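Haloacid dehalogenase (PDB 3UMC) probably hydrolyses the carbon-halogen bond of L-2-haloacids, as a member of the haloacid dehalogenase-like hydrolase superfamily. Local coordinates at residues A[224-227]-A[228-232]. Residues are numbered along the deposited sequence; the frame is centred on the assembly and turned at random.
Sequences PGQS and QDLAA
Between Gln226 and Leu230 the backbone runs through an irregular loop with the Gln226 side chain lying alongside it, and bends at Asp229, whose positive phi (61°) turns the chain so that Leu230 comes back towards Gln226. Gln226 reaches forward along the chain and gives NE2 to the carbonyl oxygen of Gln228, O, at 2.7 Å. The N-H...O angle of 166° is close to linear, and the acceptor lies close to the plane of the side-chain amide; the donor lies almost on the extension of the C=O bond. This reach depends on an extended side chain, with CG turned opposite the backbone N (chi1 -176°) and no bend at chi2. The aliphatic part follows the same carbonyl, CG of Gln226 lying 3.5 Å from O of Gln228. The loop lies on the surface of the Rossmann-like core domain of the haloacid dehalogenase fold, joining strand 212-216 to strand 238-240, an outermost strand of the parallel sheet. Tyr222 N, bonded to OE1, and, weakly, Arg218 O, bonded to NE2, hold the Gln226 amide from the preceding chain, while Gln228 O holds it from the following chain; together these contacts should restrict its rotation. Leu230 runs past Gln226 in the opposite sense, its CD1 3.8 Å from the Gln226 carbonyl O and its CD2 3.9 Å from NE2 of Gln226. CG of Leu230 also approaches the backbone of Ser227, 4.1 Å from O. Asp229 turns its carboxylate to Asn200, whose ND2 bonds to OD1 and also to the carbonyl O of Ala231.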
ATOM      1  N   PRO A 224      24.422 -22.073  -4.173  1.00 36.43           N
ATOM      2  CA  PRO A 224      25.541 -22.397  -5.097  1.00 36.47           C
ATOM      3  C   PRO A 224      25.142 -23.254  -6.322  1.00 36.39           C
ATOM      4  O   PRO A 224      25.744 -23.101  -7.370  1.00 37.47           O
ATOM      5  CB  PRO A 224      26.543 -23.126  -4.191  1.00 36.98           C
ATOM      6  CG  PRO A 224      26.205 -22.603  -2.760  1.00 37.20           C
ATOM      7  CD  PRO A 224      24.704 -22.495  -2.780  1.00 36.51           C
ATOM      8  N   GLY A 225      24.129 -24.111  -6.239  1.00 36.34           N
ATOM      9  CA  GLY A 225      23.641 -24.811  -7.480  1.00 36.42           C
ATOM     10  C   GLY A 225      23.020 -23.999  -8.660  1.00 35.91           C
ATOM     11  O   GLY A 225      22.903 -24.504  -9.786  1.00 36.42           O
ATOM     12  N   GLN A 226      22.610 -22.749  -8.416  1.00 33.59           N
ATOM     13  CA  GLN A 226      21.628 -22.083  -9.281  1.00 30.89           C
ATOM     14  C   GLN A 226      21.999 -22.089 -10.762  1.00 29.94           C
ATOM     15  O   GLN A 226      23.088 -21.660 -11.146  1.00 28.09           O
ATOM     16  CB  GLN A 226      21.432 -20.618  -8.846  1.00 30.29           C
ATOM     17  CG  GLN A 226      20.349 -19.852  -9.645  1.00 26.98           C
ATOM     18  CD  GLN A 226      20.018 -18.453  -9.058  1.00 24.46           C
ATOM     19  OE1 GLN A 226      20.165 -18.207  -7.838  1.00 21.42           O
ATOM     20  NE2 GLN A 226      19.596 -17.530  -9.947  1.00 21.30           N
ATOM     21  N   SER A 227      21.011 -22.430 -11.575  1.00 28.93           N
ATOM     22  CA  SER A 227      21.177 -22.465 -12.998  1.00 29.98           C
ATOM     23  C   SER A 227      20.265 -21.510 -13.778  1.00 28.84           C
ATOM     24  O   SER A 227      20.476 -21.342 -14.968  1.00 30.35           O
ATOM     25  CB  SER A 227      20.895 -23.914 -13.488  1.00 30.36           C
ATOM     26  OG  SER A 227      19.505 -24.231 -13.299  1.00 32.60           O
ATOM     27  N   GLN A 228      19.209 -20.985 -13.154  1.00 27.78           N
ATOM     28  CA  GLN A 228      18.207 -20.159 -13.810  1.00 26.15           C
ATOM     29  C   GLN A 228      18.471 -18.664 -13.519  1.00 23.92           C
ATOM     30  O   GLN A 228      18.954 -18.317 -12.430  1.00 23.37           O
ATOM     31  CB  GLN A 228      16.803 -20.499 -13.342  1.00 27.76           C
ATOM     32  CG  GLN A 228      16.252 -21.827 -13.832  1.00 33.93           C
ATOM     33  CD  GLN A 228      15.691 -21.778 -15.267  1.00 40.83           C
ATOM     34  OE1 GLN A 228      16.263 -22.399 -16.185  1.00 44.11           O
ATOM     35  NE2 GLN A 228      14.572 -21.031 -15.470  1.00 43.75           N
ATOM     36  N   ASP A 229      18.152 -17.819 -14.518  1.00 20.63           N
ATOM     37  CA  ASP A 229      18.088 -16.388 -14.355  1.00 19.55           C
ATOM     38  C   ASP A 229      19.447 -15.847 -13.931  1.00 19.09           C
ATOM     39  O   ASP A 229      19.490 -14.934 -13.127  1.00 16.05           O
ATOM     40  CB  ASP A 229      16.991 -15.961 -13.341  1.00 18.32           C
ATOM     41  CG  ASP A 229      15.584 -16.112 -13.909  1.00 18.52           C
ATOM     42  OD1 ASP A 229      15.389 -15.713 -15.082  1.00 19.56           O
ATOM     43  OD2 ASP A 229      14.665 -16.572 -13.197  1.00 19.27           O
ATOM     44  N   LEU A 230      20.522 -16.398 -14.526  1.00 18.06           N
ATOM     45  CA  LEU A 230      21.869 -15.944 -14.292  1.00 19.83           C
ATOM     46  C   LEU A 230      22.142 -14.687 -15.107  1.00 18.97           C
ATOM     47  O   LEU A 230      22.976 -13.894 -14.752  1.00 19.01           O
ATOM     48  CB  LEU A 230      22.909 -17.043 -14.584  1.00 20.04           C
ATOM     49  CG  LEU A 230      22.808 -18.280 -13.689  1.00 22.77           C
ATOM     50  CD1 LEU A 230      24.002 -19.265 -13.914  1.00 21.46           C
ATOM     51  CD2 LEU A 230      22.728 -17.876 -12.215  1.00 22.54           C
ATOM     52  N   ALA A 231      21.400 -14.513 -16.184  1.00 17.93           N
ATOM     53  CA  ALA A 231      21.593 -13.396 -17.047  1.00 17.10           C
ATOM     54  C   ALA A 231      20.311 -12.941 -17.714  1.00 16.02           C
ATOM     55  O   ALA A 231      19.291 -13.588 -17.629  1.00 14.98           O
ATOM     56  CB  ALA A 231      22.678 -13.746 -18.149  1.00 17.72           C
ATOM     57  N   ALA A 232      20.393 -11.796 -18.372  1.00 15.04           N
ATOM     58  CA  ALA A 232      19.253 -11.241 -19.084  1.00 16.47           C
ATOM     59  C   ALA A 232      19.025 -12.045 -20.401  1.00 16.74           C
ATOM     60  O   ALA A 232      19.955 -12.238 -21.200  1.00 16.52           O
ATOM     61  CB  ALA A 232      19.407  -9.736 -19.346  1.00 14.46           C
TER